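Local coordinates for TRAP dicarboxylate transporter-DctP subunit (Rhodobacter sphaeroides, PDB 4PE3), which probably captures a small organic acid in the periplasm and hands it to the membrane subunits of a TRAP transporter, here crystallised empty and open, at residues P44-E47 against L48-V51; S215-S218 against V219-T223; E265-K268 against I269-T273; Q272-I275 against D276-Q280. All blocks are in the same frame, centred on the assembly; numbering follows the deposited sequence.

Contact 1: residues P44-E47 against L48-V51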
loop_
_atom_site.group_PDB
_atom_site.type_symbol
_atom_site.label_atom_id
_atom_site.label_comp_id
_atom_site.label_asym_id
_atom_site.label_seq_id
_atom_site.Cartn_x
_atom_site.Cartn_y
_atom_site.Cartn_z
ATOM N N PRO A 44 -12.686 -0.890 -8.510
ATOM C CA PRO A 44 -13.367 -0.320 -7.352
ATOM C C PRO A 44 -12.571 0.825 -6.715
ATOM O O PRO A 44 -13.142 1.731 -6.088
ATOM C CB PRO A 44 -13.522 -1.513 -6.399
ATOM C CG PRO A 44 -12.495 -2.496 -6.860
ATOM C CD PRO A 44 -12.380 -2.315 -8.341
ATOM N N ASN A 45 -11.251 0.798 -6.862
ATOM C CA ASN A 45 -10.437 1.859 -6.311
ATOM C C ASN A 45 -10.522 3.105 -7.191
ATOM O O ASN A 45 -10.542 4.215 -6.681
ATOM C CB ASN A 45 -9.005 1.362 -6.103
ATOM C CG ASN A 45 -8.919 0.350 -4.973
ATOM O OD1 ASN A 45 -9.456 0.578 -3.892
ATOM N ND2 ASN A 45 -8.295 -0.777 -5.241
ATOM N N PHE A 46 -10.590 2.929 -8.505
ATOM C CA PHE A 46 -10.880 4.051 -9.381
ATOM C C PHE A 46 -12.173 4.723 -8.955
ATOM O O PHE A 46 -12.268 5.941 -8.835
ATOM C CB PHE A 46 -10.998 3.612 -10.839
ATOM C CG PHE A 46 -11.211 4.764 -11.760
ATOM C CD1 PHE A 46 -10.131 5.543 -12.181
ATOM C CD2 PHE A 46 -12.485 5.105 -12.191
ATOM C CE1 PHE A 46 -10.322 6.627 -13.009
ATOM C CE2 PHE A 46 -12.688 6.184 -13.024
ATOM C CZ PHE A 46 -11.592 6.951 -13.436
ATOM N N GLU A 47 -13.219 3.927 -8.752
ATOM C CA GLU A 47 -14.490 4.510 -8.316
ATOM C C GLU A 47 -14.405 5.285 -7.001
ATOM O O GLU A 47 -15.004 6.358 -6.854
ATOM C CB GLU A 47 -15.564 3.425 -8.227
ATOM C CG GLU A 47 -16.043 2.965 -9.580
ATOM C CD GLU A 47 -16.672 4.106 -10.328
ATOM O OE1 GLU A 47 -17.565 4.778 -9.768
ATOM O OE2 GLU A 47 -16.236 4.361 -11.438
ATOM N N LEU A 48 -13.643 4.753 -6.059
ATOM C CA LEU A 48 -13.446 5.436 -4.786
ATOM C C LEU A 48 -12.698 6.753 -4.976
ATOM O O LEU A 48 -12.912 7.713 -4.218
ATOM C CB LEU A 48 -12.722 4.526 -3.779
ATOM C CG LEU A 48 -13.599 3.447 -3.113
ATOM C CD1 LEU A 48 -12.767 2.304 -2.488
ATOM C CD2 LEU A 48 -14.484 4.067 -2.075
ATOM N N GLN A 49 -11.834 6.802 -5.980
ATOM C CA GLN A 49 -11.078 8.023 -6.246
ATOM C C GLN A 49 -11.972 9.179 -6.693
ATOM O O GLN A 49 -11.581 10.344 -6.572
ATOM C CB GLN A 49 -9.965 7.739 -7.255
ATOM C CG GLN A 49 -8.865 6.894 -6.664
ATOM C CD GLN A 49 -7.982 6.255 -7.690
ATOM O OE1 GLN A 49 -8.009 6.614 -8.860
ATOM N NE2 GLN A 49 -7.199 5.279 -7.271
ATOM N N HIS A 50 -13.181 8.888 -7.182
ATOM C CA HIS A 50 -14.119 9.965 -7.488
ATOM C C HIS A 50 -14.375 10.822 -6.231
ATOM O O HIS A 50 -14.734 11.993 -6.341
ATOM C CB HIS A 50 -15.491 9.473 -7.931
ATOM C CG HIS A 50 -15.560 8.860 -9.296
ATOM N ND1 HIS A 50 -15.166 9.493 -10.460
ATOM C CD2 HIS A 50 -16.113 7.690 -9.681
ATOM C CE1 HIS A 50 -15.449 8.716 -11.499
ATOM N NE2 HIS A 50 -16.009 7.607 -11.048
ATOM N N VAL A 51 -14.261 10.229 -5.047
ATOM C CA VAL A 51 -14.479 10.984 -3.802
ATOM C C VAL A 51 -13.520 12.168 -3.703
ATOM O O VAL A 51 -13.913 13.242 -3.278
ATOM C CB VAL A 51 -14.402 10.075 -2.561
ATOM C CG1 VAL A 51 -14.550 10.872 -1.276
ATOM C CG2 VAL A 51 -15.486 9.011 -2.644
#
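The first two turns of helix 44-59, in the beta-alpha-beta unit of strands 32-37 and 65-69, carry F46, E47 and H50 as a cluster one turn long. An edge of the F46 ring is turned to the face of H50 in an offset edge-to-face pair, the planes 73° apart and F46 CE2 4.0 Å from H50 CE1. With CG anti to the backbone N (chi1 -176°), the F46 ring is set beside its own carbonyl carbon, on the side where H50 stands. E47, bent at chi2, runs alongside H50, and H50 NE2 donates to E47 OE2 at 3.3 Å, meeting the oxygen from above the carboxylate plane at a bent 136°. Replacing the H50 imidazole with the methyl of an alanine is likely to leave the E47 carboxylate without this donor and the F46 edge without its aromatic partner. Along the backbone, L48 N bonds P44 O at 3.1 Å and Q49 N bonds N45 O at 3.0 Å. The polar ends of N45 and Q49 are held elsewhere, by Q274 and S37. The long, bent imidazole-carboxylate bond implies a modest attraction, which the E47 charge would probably strengthen by favouring a protonated H50.

Contact 2: residues S215-S218 against V219-T223. With ZN (zinc ion), chain H.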
loop_
_atom_site.group_PDB
_atom_site.type_symbol
_atom_site.label_atom_id
_atom_site.label_comp_id
_atom_site.label_asym_id
_atom_site.label_seq_id
_atom_site.Cartn_x
_atom_site.Cartn_y
_atom_site.Cartn_z
ATOM N N SER A 215 -4.050 -10.932 -2.111
ATOM C CA SER A 215 -4.695 -9.629 -2.052
ATOM C C SER A 215 -5.322 -9.345 -0.678
ATOM O O SER A 215 -4.936 -9.975 0.325
ATOM C CB SER A 215 -5.743 -9.547 -3.168
ATOM O OG SER A 215 -6.336 -8.263 -3.305
ATOM N N VAL A 216 -6.257 -8.404 -0.612
ATOM C CA VAL A 216 -6.998 -8.119 0.586
ATOM C C VAL A 216 -7.934 -9.287 0.885
ATOM O O VAL A 216 -8.262 -10.074 -0.013
ATOM C CB VAL A 216 -7.761 -6.792 0.463
ATOM C CG1 VAL A 216 -6.762 -5.669 0.199
ATOM C CG2 VAL A 216 -8.818 -6.835 -0.641
ATOM N N PHE A 217 -8.356 -9.398 2.133
ATOM C CA PHE A 217 -9.174 -10.542 2.546
ATOM C C PHE A 217 -10.412 -10.744 1.677
ATOM O O PHE A 217 -10.766 -11.882 1.330
ATOM C CB PHE A 217 -9.576 -10.459 4.021
ATOM C CG PHE A 217 -10.073 -11.776 4.587
ATOM C CD1 PHE A 217 -11.401 -12.170 4.406
ATOM C CD2 PHE A 217 -9.221 -12.629 5.245
ATOM C CE1 PHE A 217 -11.853 -13.381 4.921
ATOM C CE2 PHE A 217 -9.666 -13.845 5.762
ATOM C CZ PHE A 217 -10.977 -14.219 5.598
ATOM N N SER A 218 -11.084 -9.656 1.343
ATOM C CA SER A 218 -12.323 -9.788 0.577
ATOM C C SER A 218 -12.090 -10.450 -0.784
ATOM O O SER A 218 -12.922 -11.234 -1.240
ATOM C CB SER A 218 -13.017 -8.438 0.419
ATOM O OG SER A 218 -12.147 -7.518 -0.209
ATOM N N VAL A 219 -10.986 -10.137 -1.436
ATOM C CA VAL A 219 -10.606 -10.769 -2.681
ATOM C C VAL A 219 -10.176 -12.193 -2.442
ATOM O O VAL A 219 -10.592 -13.093 -3.185
ATOM C CB VAL A 219 -9.482 -9.958 -3.388
ATOM C CG1 VAL A 219 -8.900 -10.710 -4.568
ATOM C CG2 VAL A 219 -10.010 -8.587 -3.826
ATOM N N ASN A 220 -9.348 -12.414 -1.422
ATOM C CA ASN A 220 -8.863 -13.766 -1.145
ATOM C C ASN A 220 -10.044 -14.695 -0.916
ATOM O O ASN A 220 -10.056 -15.856 -1.409
ATOM C CB ASN A 220 -7.946 -13.780 0.077
ATOM C CG ASN A 220 -6.680 -12.998 -0.119
ATOM O OD1 ASN A 220 -6.363 -12.541 -1.208
ATOM N ND2 ASN A 220 -5.933 -12.817 0.985
ATOM N N GLN A 221 -11.021 -14.201 -0.181
ATOM C CA GLN A 221 -12.228 -14.950 0.153
ATOM C C GLN A 221 -13.077 -15.231 -1.085
ATOM O O GLN A 221 -13.478 -16.366 -1.345
ATOM C CB GLN A 221 -13.061 -14.209 1.194
ATOM C CG GLN A 221 -14.288 -15.020 1.690
ATOM C CD GLN A 221 -13.927 -16.288 2.461
ATOM O OE1 GLN A 221 -12.870 -16.388 3.055
ATOM N NE2 GLN A 221 -14.835 -17.276 2.436
ATOM N N ASP A 222 -13.317 -14.198 -1.883
ATOM C CA ASP A 222 -14.132 -14.341 -3.091
ATOM C C ASP A 222 -13.521 -15.303 -4.085
ATOM O O ASP A 222 -14.250 -15.958 -4.854
ATOM C CB ASP A 222 -14.285 -13.000 -3.804
ATOM C CG ASP A 222 -15.440 -12.185 -3.308
ATOM O OD1 ASP A 222 -16.220 -12.608 -2.436
ATOM O OD2 ASP A 222 -15.583 -11.055 -3.832
ATOM N N THR A 223 -12.199 -15.390 -4.091
ATOM C CA THR A 223 -11.470 -16.186 -5.049
ATOM C C THR A 223 -11.494 -17.677 -4.670
ATOM O O THR A 223 -11.206 -18.548 -5.495
ATOM C CB THR A 223 -10.045 -15.595 -5.236
ATOM O OG1 THR A 223 -10.151 -14.245 -5.739
ATOM C CG2 THR A 223 -9.239 -16.405 -6.207
HETATM ZN ZN ZN H . -17.305 -10.084 -3.599
#
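Two side chains, N220 with CG anti to its carbonyl carbon (chi1 -64°) and F217 with CG anti to its backbone N (chi1 -164°), shape the start of helix 217-223, where V216 holds the N-cap position. The N220 torsion turns the amide back along the helix to the backbone of S215, in the turn that leads into it; that of F217 sets the ring beside its own carbonyl carbon, where it runs alongside Q221. S215 N donates to N220 OD1 at 3.0 Å, in the carbonyl plane and on a lone pair, while N220 ND2 returns a weak bond to S215 O. The side-chain amide thus meets both polar backbone atoms of S215, firmly at N and weakly at O, and ND2 makes another weak bond to A156 O. S215 is also backbone-bonded to A156.

The helix proper begins with N220 N to V216 O, 2.9 Å and nearly straight, followed by Q221 N to F217 O at 2.8 Å. S215 and V216 also meet V219: S215 OG lies 3.6 Å from V219 CB, and the methyls V216 CG2 and V219 CG2 touch at 3.8 Å. The F217 ring and Q221 amide planes are only 12° apart, with Q221 OE1 3.7 Å from F217 CE1; that oxygen accepts from N226. F217 is buried against helix 257-291 and meets Y234 edge-to-face, and D282 of the same long helix accepts from S218 N, so this short helix is tied to it by packing and by a bond at its first turn. At the far end D222 N donates to S218 O, and D222 OD2 binds a zinc ion at 2.0 Å.

Contact 3: residues E265-K268 against I269-T273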
loop_
_atom_site.group_PDB
_atom_site.type_symbol
_atom_site.label_atom_id
_atom_site.label_comp_id
_atom_site.label_asym_id
_atom_site.label_seq_id
_atom_site.Cartn_x
_atom_site.Cartn_y
_atom_site.Cartn_z
ATOM N N GLU A 265 -7.843 18.576 2.558
ATOM C CA GLU A 265 -8.994 18.058 3.282
ATOM C C GLU A 265 -9.758 17.048 2.418
ATOM O O GLU A 265 -10.128 15.969 2.892
ATOM C CB GLU A 265 -9.912 19.208 3.691
ATOM C CG GLU A 265 -11.053 18.813 4.613
ATOM C CD GLU A 265 -11.917 19.996 5.030
ATOM O OE1 GLU A 265 -12.981 19.750 5.641
ATOM O OE2 GLU A 265 -11.540 21.164 4.756
ATOM N N ALA A 266 -9.988 17.400 1.151
ATOM C CA ALA A 266 -10.659 16.500 0.215
ATOM C C ALA A 266 -9.915 15.177 0.101
ATOM O O ALA A 266 -10.520 14.103 0.062
ATOM C CB ALA A 266 -10.793 17.158 -1.167
ATOM N N GLN A 267 -8.596 15.262 0.028
ATOM C CA GLN A 267 -7.757 14.072 -0.076
ATOM C C GLN A 267 -7.918 13.196 1.152
ATOM O O GLN A 267 -7.994 11.972 1.031
ATOM C CB GLN A 267 -6.283 14.478 -0.279
ATOM C CG GLN A 267 -5.392 13.329 -0.763
ATOM C CD GLN A 267 -5.054 12.340 0.335
ATOM O OE1 GLN A 267 -4.905 12.705 1.494
ATOM N NE2 GLN A 267 -4.959 11.077 -0.032
ATOM N N LYS A 268 -7.942 13.819 2.328
ATOM C CA LYS A 268 -8.108 13.098 3.589
ATOM C C LYS A 268 -9.463 12.390 3.611
ATOM O O LYS A 268 -9.584 11.258 4.082
ATOM C CB LYS A 268 -8.004 14.064 4.766
ATOM C CG LYS A 268 -8.108 13.429 6.132
ATOM C CD LYS A 268 -6.923 12.515 6.402
ATOM C CE LYS A 268 -7.011 11.904 7.778
ATOM N NZ LYS A 268 -5.894 10.970 8.009
ATOM N N ILE A 269 -10.488 13.052 3.092
ATOM C CA ILE A 269 -11.814 12.445 3.040
ATOM C C ILE A 269 -11.808 11.235 2.103
ATOM O O ILE A 269 -12.339 10.175 2.441
ATOM C CB ILE A 269 -12.888 13.455 2.610
ATOM C CG1 ILE A 269 -13.086 14.504 3.697
ATOM C CG2 ILE A 269 -14.212 12.743 2.326
ATOM C CD1 ILE A 269 -13.837 15.741 3.195
ATOM N N PHE A 270 -11.199 11.377 0.931
ATOM C CA PHE A 270 -11.044 10.257 0.018
ATOM C C PHE A 270 -10.305 9.104 0.717
ATOM O O PHE A 270 -10.748 7.953 0.685
ATOM C CB PHE A 270 -10.314 10.706 -1.264
ATOM C CG PHE A 270 -9.528 9.623 -1.944
ATOM C CD1 PHE A 270 -10.146 8.477 -2.430
ATOM C CD2 PHE A 270 -8.164 9.749 -2.099
ATOM C CE1 PHE A 270 -9.415 7.498 -3.047
ATOM C CE2 PHE A 270 -7.425 8.762 -2.714
ATOM C CZ PHE A 270 -8.041 7.626 -3.176
ATOM N N GLN A 271 -9.181 9.438 1.355
ATOM C CA GLN A 271 -8.371 8.436 2.027
ATOM C C GLN A 271 -9.212 7.648 3.034
ATOM O O GLN A 271 -9.179 6.412 3.056
ATOM C CB GLN A 271 -7.200 9.133 2.712
ATOM C CG GLN A 271 -6.389 8.274 3.657
ATOM C CD GLN A 271 -5.726 9.112 4.705
ATOM O OE1 GLN A 271 -6.209 9.204 5.821
ATOM N NE2 GLN A 271 -4.643 9.776 4.336
ATOM N N GLN A 272 -9.948 8.356 3.877
ATOM C CA GLN A 272 -10.724 7.712 4.933
ATOM C C GLN A 272 -11.897 6.899 4.387
ATOM O O GLN A 272 -12.209 5.819 4.883
ATOM C CB GLN A 272 -11.196 8.757 5.940
ATOM C CG GLN A 272 -10.048 9.344 6.766
ATOM C CD GLN A 272 -9.448 8.302 7.691
ATOM O OE1 GLN A 272 -10.161 7.706 8.501
ATOM N NE2 GLN A 272 -8.147 8.029 7.536
ATOM N N THR A 273 -12.546 7.419 3.355
ATOM C CA THR A 273 -13.661 6.706 2.737
ATOM C C THR A 273 -13.157 5.404 2.129
ATOM O O THR A 273 -13.820 4.359 2.233
ATOM C CB THR A 273 -14.336 7.563 1.649
ATOM O OG1 THR A 273 -14.811 8.773 2.250
ATOM C CG2 THR A 273 -15.492 6.814 0.974
#
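From E265 to Q272 the backbone is regular alpha-helix, its i to i+4 bonds all short, as in F270 N to A266 O at 2.9 Å with an N-H...O angle of 168°. This is part of the long helix 257-291 of the solute-binding fold, and its side chains K268, Q271 and Q272 form a polar cluster around one amide oxygen. K268 leaves its backbone with CG anti to N (chi1 -178°) and then bends at chi2, which turns the chain forward along the helix axis to cross Q271. K268 NZ donates to Q271 OE1 at 2.8 Å, on a lone pair in the carbonyl plane. Q272, alongside K268 and pointing the same way, gives a second bond to that oxygen, Q272 NE2 to Q271 OE1, also 2.8 Å and fairly straight at 164°, with the acceptor in the plane of its own amide.

Two donors therefore fix the rotation of the Q271 amide, and its nitrogen is used as well, toward V149 O and E127. The same E127 forms a salt bridge with K268, joining the cluster to helix 119-128. A leucine in place of Q271 would probably leave K268 NZ and Q272 NE2 without their shared acceptor and set the Q272 amide free to turn.

Around the helix, Q267 also donates to V149 O; its amide lies nearly perpendicular to the F270 ring, with Q267 NE2 4.0 Å from F270 CD2. F270 is buried and touches Q49 of helix 44-59 and V245 of strand 243-248. One turn on, T273 OG1 donates to I269 O at 2.8 Å, from the opposite face of that carbonyl to T273 N.

Contact 4: residues Q272-I275 against D276-Q280. With ZN (zinc ion), chain J.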
loop_
_atom_site.group_PDB
_atom_site.type_symbol
_atom_site.label_atom_id
_atom_site.label_comp_id
_atom_site.label_asym_id
_atom_site.label_seq_id
_atom_site.Cartn_x
_atom_site.Cartn_y
_atom_site.Cartn_z
ATOM N N GLN A 272 -9.948 8.356 3.877
ATOM C CA GLN A 272 -10.724 7.712 4.933
ATOM C C GLN A 272 -11.897 6.899 4.387
ATOM O O GLN A 272 -12.209 5.819 4.883
ATOM C CB GLN A 272 -11.196 8.757 5.940
ATOM C CG GLN A 272 -10.048 9.344 6.766
ATOM C CD GLN A 272 -9.448 8.302 7.691
ATOM O OE1 GLN A 272 -10.161 7.706 8.501
ATOM N NE2 GLN A 272 -8.147 8.029 7.536
ATOM N N THR A 273 -12.546 7.419 3.355
ATOM C CA THR A 273 -13.661 6.706 2.737
ATOM C C THR A 273 -13.157 5.404 2.129
ATOM O O THR A 273 -13.820 4.359 2.233
ATOM C CB THR A 273 -14.336 7.563 1.649
ATOM O OG1 THR A 273 -14.811 8.773 2.250
ATOM C CG2 THR A 273 -15.492 6.814 0.974
ATOM N N GLN A 274 -12.007 5.456 1.476
ATOM C CA GLN A 274 -11.400 4.279 0.888
ATOM C C GLN A 274 -11.040 3.251 1.972
ATOM O O GLN A 274 -11.402 2.087 1.875
ATOM C CB GLN A 274 -10.175 4.637 0.060
ATOM C CG GLN A 274 -9.426 3.436 -0.504
ATOM C CD GLN A 274 -8.475 3.814 -1.612
ATOM O OE1 GLN A 274 -7.654 4.700 -1.446
ATOM N NE2 GLN A 274 -8.573 3.128 -2.748
ATOM N N ILE A 275 -10.353 3.681 3.022
ATOM C CA ILE A 275 -9.962 2.745 4.069
ATOM C C ILE A 275 -11.181 2.117 4.722
ATOM O O ILE A 275 -11.189 0.922 4.978
ATOM C CB ILE A 275 -9.021 3.419 5.069
ATOM C CG1 ILE A 275 -7.641 3.501 4.407
ATOM C CG2 ILE A 275 -8.981 2.655 6.391
ATOM C CD1 ILE A 275 -6.941 4.737 4.701
ATOM N N ASP A 276 -12.212 2.907 4.984
ATOM C CA ASP A 276 -13.394 2.376 5.655
ATOM C C ASP A 276 -14.159 1.431 4.728
ATOM O O ASP A 276 -14.682 0.400 5.167
ATOM C CB ASP A 276 -14.280 3.524 6.164
ATOM C CG ASP A 276 -13.626 4.342 7.270
ATOM O OD1 ASP A 276 -12.600 3.892 7.830
ATOM O OD2 ASP A 276 -14.154 5.438 7.581
ATOM N N THR A 277 -14.200 1.731 3.441
ATOM C CA THR A 277 -14.879 0.862 2.488
ATOM C C THR A 277 -14.162 -0.489 2.390
ATOM O O THR A 277 -14.778 -1.556 2.417
ATOM C CB THR A 277 -14.966 1.523 1.095
ATOM O OG1 THR A 277 -15.775 2.705 1.190
ATOM C CG2 THR A 277 -15.580 0.609 0.061
ATOM N N LEU A 278 -12.846 -0.454 2.300
ATOM C CA LEU A 278 -12.029 -1.663 2.272
ATOM C C LEU A 278 -12.242 -2.474 3.548
ATOM O O LEU A 278 -12.343 -3.693 3.507
ATOM C CB LEU A 278 -10.548 -1.290 2.137
ATOM C CG LEU A 278 -10.095 -0.695 0.802
ATOM C CD1 LEU A 278 -8.752 -0.044 0.910
ATOM C CD2 LEU A 278 -10.056 -1.784 -0.261
ATOM N N HIS A 279 -12.262 -1.790 4.683
ATOM C CA HIS A 279 -12.432 -2.465 5.956
ATOM C C HIS A 279 -13.757 -3.201 5.982
ATOM O O HIS A 279 -13.818 -4.373 6.343
ATOM C CB HIS A 279 -12.373 -1.453 7.080
ATOM C CG HIS A 279 -12.257 -2.066 8.432
ATOM N ND1 HIS A 279 -12.602 -1.382 9.580
ATOM C CD2 HIS A 279 -11.826 -3.287 8.830
ATOM C CE1 HIS A 279 -12.383 -2.161 10.625
ATOM N NE2 HIS A 279 -11.901 -3.314 10.200
ATOM N N GLN A 280 -14.837 -2.543 5.595
ATOM C CA GLN A 280 -16.156 -3.179 5.631
ATOM C C GLN A 280 -16.238 -4.388 4.724
ATOM O O GLN A 280 -16.821 -5.408 5.103
ATOM C CB GLN A 280 -17.250 -2.174 5.257
ATOM C CG GLN A 280 -17.585 -1.226 6.370
ATOM C CD GLN A 280 -18.068 -1.949 7.594
ATOM O OE1 GLN A 280 -18.933 -2.826 7.510
ATOM N NE2 GLN A 280 -17.486 -1.625 8.737
HETATM ZN ZN ZN J . -13.327 0.490 9.802
HETATM O O HOH W 1 -10.803 5.135 9.359
HETATM O O HOH W 2 -11.840 1.549 8.899
#
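T273 and T277 lie side by side and point the same way, one turn apart on helix 257-291, and Q274 and L278 repeat the relation on the next flank. In the threonine pair the link runs through the backbone: T277 OG1 donates to T273 O at 2.8 Å, while T277 N reaches the same oxygen at 2.9 Å from the other face of the carbonyl. The chi1 of T277 (-64°) makes this possible, since it sets OG1 beside the backbone N and directs it back at the preceding turn. Q274 is extended, and Q274 CG rests 3.8 Å from L278 CD1; its amide nitrogen is bonded to N45 of helix 44-59, and L48 of that helix also packs on Q274 and T277.

On another side the exposed D276 and the partly exposed Q272 have their carboxylate and amide bridged by a water that donates to Q272 OE1 at 2.8 Å and to D276 OD1 at 2.7 Å. I275 crosses D276 obliquely, with I275 CG2 4.1 Å from D276 OD1, and the I275 side chain also packs on P119 and I123 of helix 119-128.

The H279 ring swings away from the preceding turn and binds a zinc ion through ND1 at 2.0 Å. The metal also holds a water at 2.0 Å, and that water donates to D276 OD1. D276 is thus a second-shell residue: one of its oxygens, OD1, accepts from both waters and probably orients the one on the metal. The zinc probably makes its water a stronger donor, and the negative D276 would offset part of the metal's charge at this helix surface.

Overall arrangement
Contacts 3 and 4 share Q272 and T273 as successive portions of helix 257-291, and contact 1, on helix 44-59, rests against both: F270 packs against L48 and Q49, and the N45-Q274 bond joins contact 1 to contact 4. Contact 2 touches none of the three; its nearest atoms to contact 4 are about 5 Å away, though its short helix packs farther along the same long helix. Contacts 1, 2 and 3 are all partly buried. Contact 3 has the most buried residues, with polar groups paired by amides and, at its partly exposed K268, a salt bridge, whereas contact 4 is a surface contact using waters and zinc. Contact 1 has a histidine-carboxylate pair, contact 2 a helix start and a zinc-binding aspartate.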